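Local coordinates for tripeptidase (Staphylococcus aureus subsp. aureus, PDB 3RZA), which probably removes the N-terminal residue from short peptides, as a metal-dependent tripeptidase of the M20/M25/M40 peptidase family, at residues A[183-188]-A[356-361]; A[191-196]-A[335-340]. All coordinates share one frame; numbering follows the deposited sequence. Where two conformers were deposited one is given.

Starting from the N terminus, the chain first reaches 183-188, on strands 181-184 and 186-187. It goes on at once to 191-196, which leads into strand 194-209. A long excursion of helices and strands follows before the chain comes back at 335-340 and closes contact 2. Segment 356-361 comes last and closes contact 1, so the loop of contact 2 sits wholly within that of contact 1. The two contacts belong to one mixed sheet. Strand 355-359 lies between 181-184 and 194-209, parallel to the first and antiparallel to the second. V195 N and G359 N probably donate hydrogen bonds to I357 O and T193 O, respectively, joining the contacts.

Contact 1: A[183-188]-A[356-361]; sequences YAIDAS and VILGVG. With ZN (zinc ion), chain C.
Y183 lies beside V356, both side chains pointing the same way. Its CB meets L358 CD1 at 3.9 Å. On the ring, CD1 and CE1 both reach V356 CG2, CD1 at 3.4 Å, and CD1 also meets L358 CD2. With CG anti to the carbonyl carbon (chi1 -59°), the ring carries its OH to the carbonyl O of V319 at helix 318-329. On the other face A184 CB packs on I357 CD1 at 3.6 Å.

The backbones run parallel. A184 N donates to V356 O, and L358 N donates to A184 O at 2.9 Å. The register then slips by one residue, a beta bulge, where I185 centres an inverse gamma turn. Past it A187 N donates to L358 O from above the carbonyl plane. V360 N answers with a straight bond to A187 O (3.0 Å, 172°). I357 CG2 packs on the bend, against D186 C and A184 O (3.3 Å to the latter).

The CB of D186 points away from 356-361. Its OD1 binds the zinc ion at 2.1 Å and accepts a hydrogen bond from Y362 OH. OD2 makes a longer contact with the zinc ion, 2.7 Å. H98, D129 and a water complete the zinc site. D129 also binds a calcium ion with E163 and H366. This bulged parallel strand pair thus delivers a ligand to a two-metal site, in keeping with an M20-family metallopeptidase.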
# COMPACT_ATOMS: atom_id res chain seq x y z
N TYR A 183 -36.11 10.24 -18.06
CA TYR A 183 -35.56 10.82 -16.85
C TYR A 183 -35.00 9.75 -15.95
O TYR A 183 -35.71 8.82 -15.59
CB TYR A 183 -36.64 11.58 -16.10
CG TYR A 183 -37.23 12.67 -16.94
CD1 TYR A 183 -36.54 13.88 -17.12
CD2 TYR A 183 -38.42 12.47 -17.66
CE1 TYR A 183 -37.07 14.89 -17.93
CE2 TYR A 183 -38.95 13.47 -18.48
CZ TYR A 183 -38.27 14.68 -18.61
OH TYR A 183 -38.78 15.66 -19.45
N ALA A 184 -33.72 9.90 -15.58
CA ALA A 184 -33.14 9.13 -14.47
C ALA A 184 -33.41 9.89 -13.17
O ALA A 184 -32.99 11.02 -13.03
CB ALA A 184 -31.67 8.92 -14.69
N ILE A 185 -34.15 9.26 -12.25
CA ILE A 185 -34.54 9.89 -10.99
C ILE A 185 -33.43 9.58 -9.98
O ILE A 185 -33.60 8.74 -9.08
CB ILE A 185 -35.96 9.38 -10.48
CG1 ILE A 185 -37.03 9.47 -11.61
CG2 ILE A 185 -36.42 10.19 -9.25
CD1 ILE A 185 -38.35 8.78 -11.26
N ASP A 186 -32.27 10.22 -10.16
CA ASP A 186 -31.04 9.80 -9.50
C ASP A 186 -29.87 10.84 -9.56
O ASP A 186 -28.72 10.47 -9.75
CB ASP A 186 -30.57 8.44 -10.11
CG ASP A 186 -29.45 7.76 -9.31
OD1 ASP A 186 -29.44 7.87 -8.07
OD2 ASP A 186 -28.59 7.10 -9.93
N ALA A 187 -30.17 12.13 -9.36
CA ALA A 187 -29.13 13.20 -9.30
C ALA A 187 -28.96 13.70 -7.86
O ALA A 187 -29.95 13.86 -7.13
CB ALA A 187 -29.51 14.34 -10.22
N SER A 188 -27.70 13.93 -7.45
CA SER A 188 -27.39 14.64 -6.19
C SER A 188 -27.56 16.13 -6.41
O SER A 188 -26.61 16.86 -6.69
CB SER A 188 -25.95 14.33 -5.72
OG SER A 188 -25.80 12.96 -5.42
N VAL A 356 -32.17 13.04 -19.22
CA VAL A 356 -31.62 13.98 -18.24
C VAL A 356 -31.93 13.40 -16.86
O VAL A 356 -32.74 12.47 -16.74
CB VAL A 356 -32.24 15.41 -18.43
CG1 VAL A 356 -32.04 15.88 -19.89
CG2 VAL A 356 -33.68 15.44 -18.06
N ILE A 357 -31.27 13.94 -15.84
CA ILE A 357 -31.23 13.33 -14.52
C ILE A 357 -31.86 14.31 -13.54
O ILE A 357 -31.41 15.45 -13.44
CB ILE A 357 -29.77 12.96 -14.06
CG1 ILE A 357 -28.86 12.59 -15.24
CG2 ILE A 357 -29.79 11.81 -13.04
CD1 ILE A 357 -29.36 11.35 -16.06
N LEU A 358 -32.92 13.87 -12.85
CA LEU A 358 -33.67 14.71 -11.93
C LEU A 358 -33.03 14.69 -10.56
O LEU A 358 -32.67 13.61 -10.05
CB LEU A 358 -35.11 14.21 -11.80
CG LEU A 358 -35.95 14.15 -13.06
CD1 LEU A 358 -37.31 13.51 -12.73
CD2 LEU A 358 -36.10 15.54 -13.71
N GLY A 359 -32.93 15.86 -9.93
CA GLY A 359 -32.50 15.96 -8.55
C GLY A 359 -33.45 15.22 -7.63
O GLY A 359 -34.67 15.39 -7.75
N VAL A 360 -32.91 14.35 -6.77
CA VAL A 360 -33.67 13.59 -5.79
C VAL A 360 -33.71 14.30 -4.41
O VAL A 360 -34.60 14.02 -3.58
CB VAL A 360 -33.10 12.14 -5.65
CG1 VAL A 360 -33.89 11.31 -4.62
CG2 VAL A 360 -33.13 11.43 -7.00
N GLY A 361 -32.74 15.19 -4.13
CA GLY A 361 -32.66 15.86 -2.82
C GLY A 361 -32.13 15.01 -1.66
O GLY A 361 -32.10 15.47 -0.51
ZN ZN C . -28.03 6.44 -7.33
O HOH W 1 -26.02 6.97 -7.51

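Contact 2: A[191-196]-A[335-340]; sequences VGTTVV and NTIISG
T193 lays its methyl CG2 on I337, 3.8 Å from CG1 and close to CD1 and CG2 as well. The two side chains cross at about a right angle. OG1 of T193 lies beside the backbone N (chi1 -62°), which puts CG2 anti to that N and over I337. In the N335 conformer given, water 3 bridges T193 OG1 and N335 ND2, accepting from the amide.

V195 continues the apolar row. Its CG2 meets I337 CG1 at 4.0 Å. In the S339 conformer given, V195 CG1 touches S339 CB and OG, and the hydroxyl is hydrogen-bonded to G341 O, just beyond the segment. On the face of T194 and T336, T336 CB is met by V196 CG1 at 3.9 Å. V196 CG2 lies against I338 CD1, the two side chains again roughly perpendicular. Helix 318-329 packs on this side, with V320 touching both V196 and T336.

The backbones pair in parallel through three bonds. T194 N donates to N335 O at 3.0 Å. I337 N donates to T194 O at 2.9 Å. V196 N donates to I337 O. The axes of the short strands 194-196 and 336-338 make an angle of 54°.

N335 O has a second donor. Water 2 gives hydrogens to it (2.7 Å) and to G192 O, and accepts one from T194 OG1 at 2.8 Å. This ties the turn at G192 to the start of the pair. At the backbone angles of G192 a CB would collide with the carbonyl O of V191, which calls for glycine. The whole is a short parallel strand pair in which 336-338 follows helix 318-329 and adds to the mixed sheet of the metallopeptidase beside strand 194-209.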
# COMPACT_ATOMS: atom_id res chain seq x y z
N VAL A 191 -34.45 18.89 -5.46
CA VAL A 191 -35.62 18.59 -6.29
C VAL A 191 -36.05 19.85 -7.09
O VAL A 191 -36.10 20.96 -6.54
CB VAL A 191 -36.80 18.03 -5.47
CG1 VAL A 191 -37.98 17.65 -6.39
CG2 VAL A 191 -36.35 16.79 -4.65
N GLY A 192 -36.24 19.67 -8.41
CA GLY A 192 -36.53 20.77 -9.34
C GLY A 192 -35.28 21.30 -10.04
O GLY A 192 -35.37 22.22 -10.86
N THR A 193 -34.11 20.74 -9.71
CA THR A 193 -32.88 20.92 -10.50
C THR A 193 -32.69 19.70 -11.40
O THR A 193 -32.92 18.57 -10.97
CB THR A 193 -31.67 21.11 -9.58
OG1 THR A 193 -31.89 22.31 -8.81
CG2 THR A 193 -30.36 21.23 -10.37
N THR A 194 -32.30 19.95 -12.66
CA THR A 194 -32.14 18.90 -13.69
C THR A 194 -30.70 18.90 -14.17
O THR A 194 -30.19 19.94 -14.56
CB THR A 194 -33.07 19.18 -14.92
OG1 THR A 194 -34.41 19.36 -14.46
CG2 THR A 194 -33.04 18.04 -15.92
N VAL A 195 -30.05 17.74 -14.11
CA VAL A 195 -28.76 17.54 -14.74
C VAL A 195 -28.97 17.32 -16.24
O VAL A 195 -29.60 16.33 -16.63
CB VAL A 195 -28.04 16.32 -14.15
CG1 VAL A 195 -26.77 16.03 -14.94
CG2 VAL A 195 -27.77 16.50 -12.65
N VAL A 196 -28.42 18.22 -17.06
CA VAL A 196 -28.53 18.16 -18.57
C VAL A 196 -27.26 17.67 -19.26
O VAL A 196 -27.25 17.49 -20.49
CB VAL A 196 -29.00 19.52 -19.19
CG1 VAL A 196 -30.38 19.90 -18.61
CG2 VAL A 196 -27.93 20.67 -18.99
N ASN A 335 -33.65 25.04 -12.36
CA ASN A 335 -32.27 25.17 -12.82
C ASN A 335 -31.85 23.94 -13.63
O ASN A 335 -32.40 22.85 -13.45
CB ASN A 335 -31.31 25.32 -11.63
CG ASN A 335 -31.53 26.61 -10.85
OD1 ASN A 335 -31.92 27.63 -11.42
ND2 ASN A 335 -31.25 26.58 -9.56
N THR A 336 -30.89 24.12 -14.51
CA THR A 336 -30.28 23.07 -15.26
C THR A 336 -28.79 23.14 -14.93
O THR A 336 -28.22 24.23 -14.94
CB THR A 336 -30.48 23.31 -16.74
OG1 THR A 336 -29.96 24.60 -17.08
CG2 THR A 336 -31.96 23.26 -17.06
N ILE A 337 -28.19 22.00 -14.59
CA ILE A 337 -26.78 21.96 -14.22
C ILE A 337 -26.05 20.88 -15.02
O ILE A 337 -26.64 20.11 -15.77
CB ILE A 337 -26.58 21.73 -12.65
CG1 ILE A 337 -27.16 20.38 -12.19
CG2 ILE A 337 -27.17 22.91 -11.83
CD1 ILE A 337 -26.74 19.99 -10.77
N ILE A 338 -24.74 20.86 -14.81
CA ILE A 338 -23.87 19.83 -15.30
C ILE A 338 -23.37 19.07 -14.05
O ILE A 338 -23.05 19.70 -13.05
CB ILE A 338 -22.71 20.50 -16.08
CG1 ILE A 338 -23.25 21.23 -17.33
CG2 ILE A 338 -21.76 19.57 -16.52
CD1 ILE A 338 -24.00 20.34 -18.33
N SER A 339 -23.40 17.73 -14.10
CA SER A 339 -23.01 16.88 -12.97
C SER A 339 -21.53 16.59 -13.02
O SER A 339 -20.89 16.79 -14.03
CB SER A 339 -23.77 15.55 -12.99
OG SER A 339 -23.48 14.82 -14.17
N GLY A 340 -20.99 16.11 -11.90
CA GLY A 340 -19.60 15.66 -11.81
C GLY A 340 -19.38 14.19 -12.10
O GLY A 340 -18.24 13.76 -12.21
O HOH W 2 -34.94 21.93 -13.61
O HOH W 3 -30.23 24.25 -7.82